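Local coordinates for pesticidal crystal protein Cry2Aa (Bacillus thuringiensis serovar kurstaki, PDB 1I5P) that promotes colloidosmotic lysis by binding to midgut epithelial cells of dipteran and lepidopteran insect larvae, at residues L89-L94 and R112-L117; Q103-D108 and L171-L176. One frame throughout, in Å; residues are numbered along the deposited sequence.

Interaction 1 of 2, residues L89-L94 and R112-L117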
# COMPACT_ATOMS: atom_id res chain seq x y z
N LEU A 89 5.07 21.95 8.74
CA LEU A 89 4.51 20.74 8.12
C LEU A 89 4.11 19.71 9.18
O LEU A 89 3.12 18.99 9.03
CB LEU A 89 5.51 20.12 7.13
CG LEU A 89 5.85 20.98 5.90
CD1 LEU A 89 6.75 20.21 4.95
CD2 LEU A 89 4.57 21.41 5.18
N MET A 90 4.89 19.64 10.26
CA MET A 90 4.56 18.71 11.34
C MET A 90 3.34 19.26 12.07
O MET A 90 2.45 18.50 12.45
CB MET A 90 5.74 18.58 12.30
CG MET A 90 6.90 17.77 11.75
SD MET A 90 6.43 16.06 11.45
CE MET A 90 6.93 15.28 13.00
N GLN A 91 3.29 20.57 12.26
CA GLN A 91 2.16 21.17 12.95
C GLN A 91 0.89 20.93 12.14
O GLN A 91 -0.17 20.67 12.70
CB GLN A 91 2.36 22.68 13.15
CG GLN A 91 3.55 23.04 14.03
CD GLN A 91 3.66 24.54 14.26
OE1 GLN A 91 3.11 25.34 13.50
NE2 GLN A 91 4.40 24.92 15.30
N ASP A 92 1.00 21.01 10.81
CA ASP A 92 -0.15 20.80 9.95
C ASP A 92 -0.62 19.35 9.96
O ASP A 92 -1.82 19.07 9.87
CB ASP A 92 0.18 21.22 8.52
CG ASP A 92 -0.92 20.86 7.54
OD1 ASP A 92 -1.97 21.55 7.54
OD2 ASP A 92 -0.75 19.88 6.79
N ILE A 93 0.32 18.42 10.06
CA ILE A 93 -0.03 17.00 10.11
C ILE A 93 -0.92 16.78 11.33
O ILE A 93 -1.96 16.13 11.24
CB ILE A 93 1.23 16.12 10.24
CG1 ILE A 93 1.92 16.01 8.87
CG2 ILE A 93 0.86 14.74 10.79
CD1 ILE A 93 3.24 15.26 8.90
N LEU A 94 -0.51 17.33 12.47
CA LEU A 94 -1.27 17.20 13.70
C LEU A 94 -2.64 17.83 13.57
O LEU A 94 -3.65 17.24 13.95
CB LEU A 94 -0.55 17.87 14.87
CG LEU A 94 -1.44 18.05 16.12
CD1 LEU A 94 -1.78 16.69 16.72
CD2 LEU A 94 -0.72 18.92 17.13
N ARG A 112 3.37 20.93 24.86
CA ARG A 112 4.52 20.05 24.95
C ARG A 112 4.93 19.49 23.59
O ARG A 112 6.11 19.44 23.25
CB ARG A 112 4.25 18.90 25.92
CG ARG A 112 5.46 17.99 26.13
CD ARG A 112 6.69 18.81 26.52
NE ARG A 112 7.87 17.99 26.76
CZ ARG A 112 8.01 17.15 27.79
NH1 ARG A 112 7.04 17.03 28.69
NH2 ARG A 112 9.12 16.44 27.92
N VAL A 113 3.94 19.04 22.82
CA VAL A 113 4.20 18.49 21.49
C VAL A 113 4.93 19.54 20.66
O VAL A 113 5.94 19.25 20.03
CB VAL A 113 2.88 18.11 20.78
CG1 VAL A 113 3.10 18.03 19.27
CG2 VAL A 113 2.39 16.77 21.30
N ASN A 114 4.42 20.77 20.67
CA ASN A 114 5.04 21.86 19.92
C ASN A 114 6.48 22.13 20.34
O ASN A 114 7.32 22.44 19.51
CB ASN A 114 4.23 23.13 20.06
CG ASN A 114 3.10 23.22 19.07
OD1 ASN A 114 3.25 22.84 17.91
ND2 ASN A 114 1.97 23.76 19.50
N ALA A 115 6.75 22.02 21.64
CA ALA A 115 8.10 22.25 22.14
C ALA A 115 9.00 21.11 21.67
O ALA A 115 10.17 21.32 21.32
CB ALA A 115 8.09 22.33 23.67
N GLU A 116 8.44 19.90 21.65
CA GLU A 116 9.18 18.73 21.21
C GLU A 116 9.48 18.78 19.72
O GLU A 116 10.51 18.28 19.27
CB GLU A 116 8.41 17.45 21.54
CG GLU A 116 8.33 17.14 23.02
CD GLU A 116 9.69 17.07 23.68
OE1 GLU A 116 10.69 16.83 22.96
OE2 GLU A 116 9.77 17.23 24.92
N LEU A 117 8.58 19.38 18.93
CA LEU A 117 8.80 19.48 17.49
C LEU A 117 9.98 20.41 17.25
O LEU A 117 10.81 20.17 16.37
CB LEU A 117 7.56 20.01 16.77
CG LEU A 117 6.37 19.06 16.58
CD1 LEU A 117 5.26 19.78 15.85
CD2 LEU A 117 6.80 17.83 15.80
O HOH W 1 6.32 23.59 16.93
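Leu-117 reaches Met-90 with both of its methyl groups, and this pair forms the apolar centre of the contact between helices 88-101 and 107-135. Met-90 CB faces the fork of the leucine, lying 3.7 Å from Leu-117 CD2 and 3.8 Å from Leu-117 CD1. The methionine chain is bent at chi2 and chi3 (-93°), and the second of these bends turns CE back to within 3.8 Å of Leu-117 CD2, so that the same methyl is touched near the root and at the tip of Met-90. The two side chains cross obliquely.

Beside this pair the character changes. Gln-91 runs extended beyond CG and crosses Asn-114 at about a right angle, their amide planes 64° apart. Gln-91 NE2 and Asn-114 OD1 remain 3.5 Å apart without a direct hydrogen bond. A water joins them instead: it accepts from Gln-91 NE2 at 2.8 Å and donates to the backbone O of Asn-114 at 3.0 Å, with a weak further donation to Asn-114 OD1. Gln-91 CG also brushes Leu-117 CD1, which joins the polar margin to the apolar centre. One turn on from Met-90 and one turn back from Leu-117, Leu-94 CD2 and Val-113 CG1 meet loosely at 4.5 Å.

The short helical segments run nearly antiparallel, at 150°, and their axes come no closer than 10.8 Å, a spacing spanned by side chains rather than by close backbone approach. Met-90 also packs on Gln-179 and Met-183 of helix 170-193. Chemically, the pairing rests on dispersion contacts among buried aliphatic groups, while at the partly exposed margin a water-mediated link replaces direct amide pairing.

Interaction 2 of 2, residues Q103-D108 and L171-L176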
# COMPACT_ATOMS: atom_id res chain seq x y z
N GLN A 103 -10.77 14.80 16.76
CA GLN A 103 -10.20 14.68 18.09
C GLN A 103 -9.21 15.82 18.27
O GLN A 103 -8.54 16.22 17.32
CB GLN A 103 -9.46 13.35 18.28
CG GLN A 103 -10.30 12.09 18.10
CD GLN A 103 -9.54 10.81 18.47
OE1 GLN A 103 -9.90 9.72 18.03
NE2 GLN A 103 -8.51 10.95 19.29
N ARG A 104 -9.12 16.34 19.48
CA ARG A 104 -8.21 17.43 19.77
C ARG A 104 -7.37 17.16 21.00
O ARG A 104 -7.83 16.51 21.94
CB ARG A 104 -8.99 18.73 19.97
CG ARG A 104 -9.44 19.39 18.68
CD ARG A 104 -8.88 20.80 18.61
NE ARG A 104 -7.44 20.80 18.82
CZ ARG A 104 -6.79 21.67 19.59
NH1 ARG A 104 -7.45 22.63 20.22
NH2 ARG A 104 -5.47 21.57 19.73
N LEU A 105 -6.13 17.63 20.99
CA LEU A 105 -5.25 17.46 22.13
C LEU A 105 -5.66 18.50 23.15
O LEU A 105 -6.24 19.52 22.78
CB LEU A 105 -3.80 17.74 21.74
CG LEU A 105 -3.08 16.81 20.76
CD1 LEU A 105 -1.68 17.36 20.50
CD2 LEU A 105 -3.02 15.41 21.32
N ASN A 106 -5.38 18.26 24.43
CA ASN A 106 -5.71 19.28 25.41
C ASN A 106 -4.61 20.32 25.29
O ASN A 106 -3.60 20.10 24.61
CB ASN A 106 -5.76 18.69 26.83
CG ASN A 106 -4.44 18.11 27.27
OD1 ASN A 106 -3.45 18.14 26.53
ND2 ASN A 106 -4.41 17.59 28.49
N THR A 107 -4.79 21.47 25.93
CA THR A 107 -3.82 22.55 25.85
C THR A 107 -2.41 22.18 26.32
O THR A 107 -1.43 22.64 25.73
CB THR A 107 -4.32 23.78 26.64
OG1 THR A 107 -3.64 24.95 26.16
CG2 THR A 107 -4.04 23.61 28.12
N ASP A 108 -2.31 21.37 27.36
CA ASP A 108 -1.01 20.96 27.90
C ASP A 108 -0.20 20.11 26.92
O ASP A 108 0.98 20.36 26.70
CB ASP A 108 -1.18 20.20 29.21
CG ASP A 108 -1.51 21.11 30.39
OD1 ASP A 108 -1.82 20.58 31.48
OD2 ASP A 108 -1.45 22.35 30.22
N LEU A 171 -3.65 7.68 19.16
CA LEU A 171 -4.03 7.59 17.75
C LEU A 171 -3.89 8.94 17.06
O LEU A 171 -3.43 9.03 15.93
CB LEU A 171 -5.47 7.10 17.59
CG LEU A 171 -5.92 6.90 16.13
CD1 LEU A 171 -5.26 5.64 15.56
CD2 LEU A 171 -7.43 6.77 16.07
N LEU A 172 -4.29 10.00 17.76
CA LEU A 172 -4.21 11.34 17.21
C LEU A 172 -2.78 11.77 16.93
O LEU A 172 -2.51 12.49 15.97
CB LEU A 172 -4.86 12.33 18.18
CG LEU A 172 -4.88 13.80 17.75
CD1 LEU A 172 -5.29 13.90 16.29
CD2 LEU A 172 -5.83 14.58 18.65
N LEU A 173 -1.85 11.31 17.77
CA LEU A 173 -0.45 11.64 17.63
C LEU A 173 0.33 10.62 16.79
O LEU A 173 1.50 10.84 16.47
CB LEU A 173 0.19 11.74 19.01
CG LEU A 173 -0.33 12.85 19.93
CD1 LEU A 173 0.18 12.65 21.35
CD2 LEU A 173 0.12 14.20 19.39
N LEU A 174 -0.31 9.52 16.44
CA LEU A 174 0.37 8.47 15.68
C LEU A 174 1.10 8.97 14.42
O LEU A 174 2.25 8.57 14.18
CB LEU A 174 -0.61 7.35 15.32
CG LEU A 174 0.02 5.99 14.99
CD1 LEU A 174 0.91 5.52 16.15
CD2 LEU A 174 -1.07 4.96 14.71
N PRO A 175 0.48 9.85 13.62
CA PRO A 175 1.17 10.35 12.42
C PRO A 175 2.46 11.05 12.82
O PRO A 175 3.50 10.82 12.22
CB PRO A 175 0.14 11.29 11.80
CG PRO A 175 -1.15 10.63 12.15
CD PRO A 175 -0.93 10.29 13.62
N LEU A 176 2.39 11.89 13.84
CA LEU A 176 3.58 12.60 14.30
C LEU A 176 4.62 11.62 14.83
O LEU A 176 5.81 11.74 14.53
CB LEU A 176 3.22 13.61 15.40
CG LEU A 176 2.41 14.85 15.02
CD1 LEU A 176 2.41 15.82 16.20
CD2 LEU A 176 3.01 15.53 13.80
O HOH W 2 -6.22 9.62 20.06
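Leu-172 drives CD2 against the backbone of the 103-108 segment, where this methyl lies 3.4 Å from Gln-103 O and 3.9 Å from Leu-105 N. CG stands anti to the backbone N (chi1 -180°), and the fork beyond it meets the chain between Gln-103 and Leu-105. Leu-105 spreads its two methyls over both leucines: Leu-105 CD2 approaches Leu-172 CD2 at 4.0 Å, while Leu-105 CD1 reaches Leu-173 CD2 at 3.8 Å.

Gln-103 slides past Leu-172 in the opposite direction, its chain extended beyond CG. Its amide end takes part in a water bridge: the water accepts from Gln-103 NE2 at 2.8 Å and from the backbone N of Leu-172 at 3.0 Å, linking the loop to the first turn of helix 170-193.

Further out, Glu-98 of helix 88-101 steadies the loop, accepting a hydrogen bond from Leu-105 N and forming a salt bridge with Arg-104. Asn-106 is the N-cap of helix 107-135: its side chain caps a backbone N just beyond Asp-108, and OD1 also hydrogen-bonds Thr-109 OG1. Across the contact, helix 170-193 is kinked: Pro-175 has no N-H to give, and the N of Leu-176 also makes no bond to the turn before. This is an interhelical connection, between helices 88-101 and 107-135, packed on a neighbouring helix in the N-terminal helical bundle of a delta-endotoxin.

Both contacts engage helix 107-135 or the connection leading into it, but at different depths. Interaction 1 joins the early turns of two nearly antiparallel helices and is largely buried; interaction 2 sets the loop leading into helix 107-135 against helix 170-193 and is only partly buried. Each combines aliphatic packing with one water bridge: in interaction 1 the water links a side-chain amide to a backbone carbonyl, in interaction 2 to a backbone N-H. Their centres lie about 10 Å apart, and they touch directly, Ile-93 CG2 meeting Pro-175 CB at 3.7 Å and Leu-94 CB meeting Leu-176 CD1 at 3.8 Å. Helix 88-101 thereby packs against helix 170-193 as well.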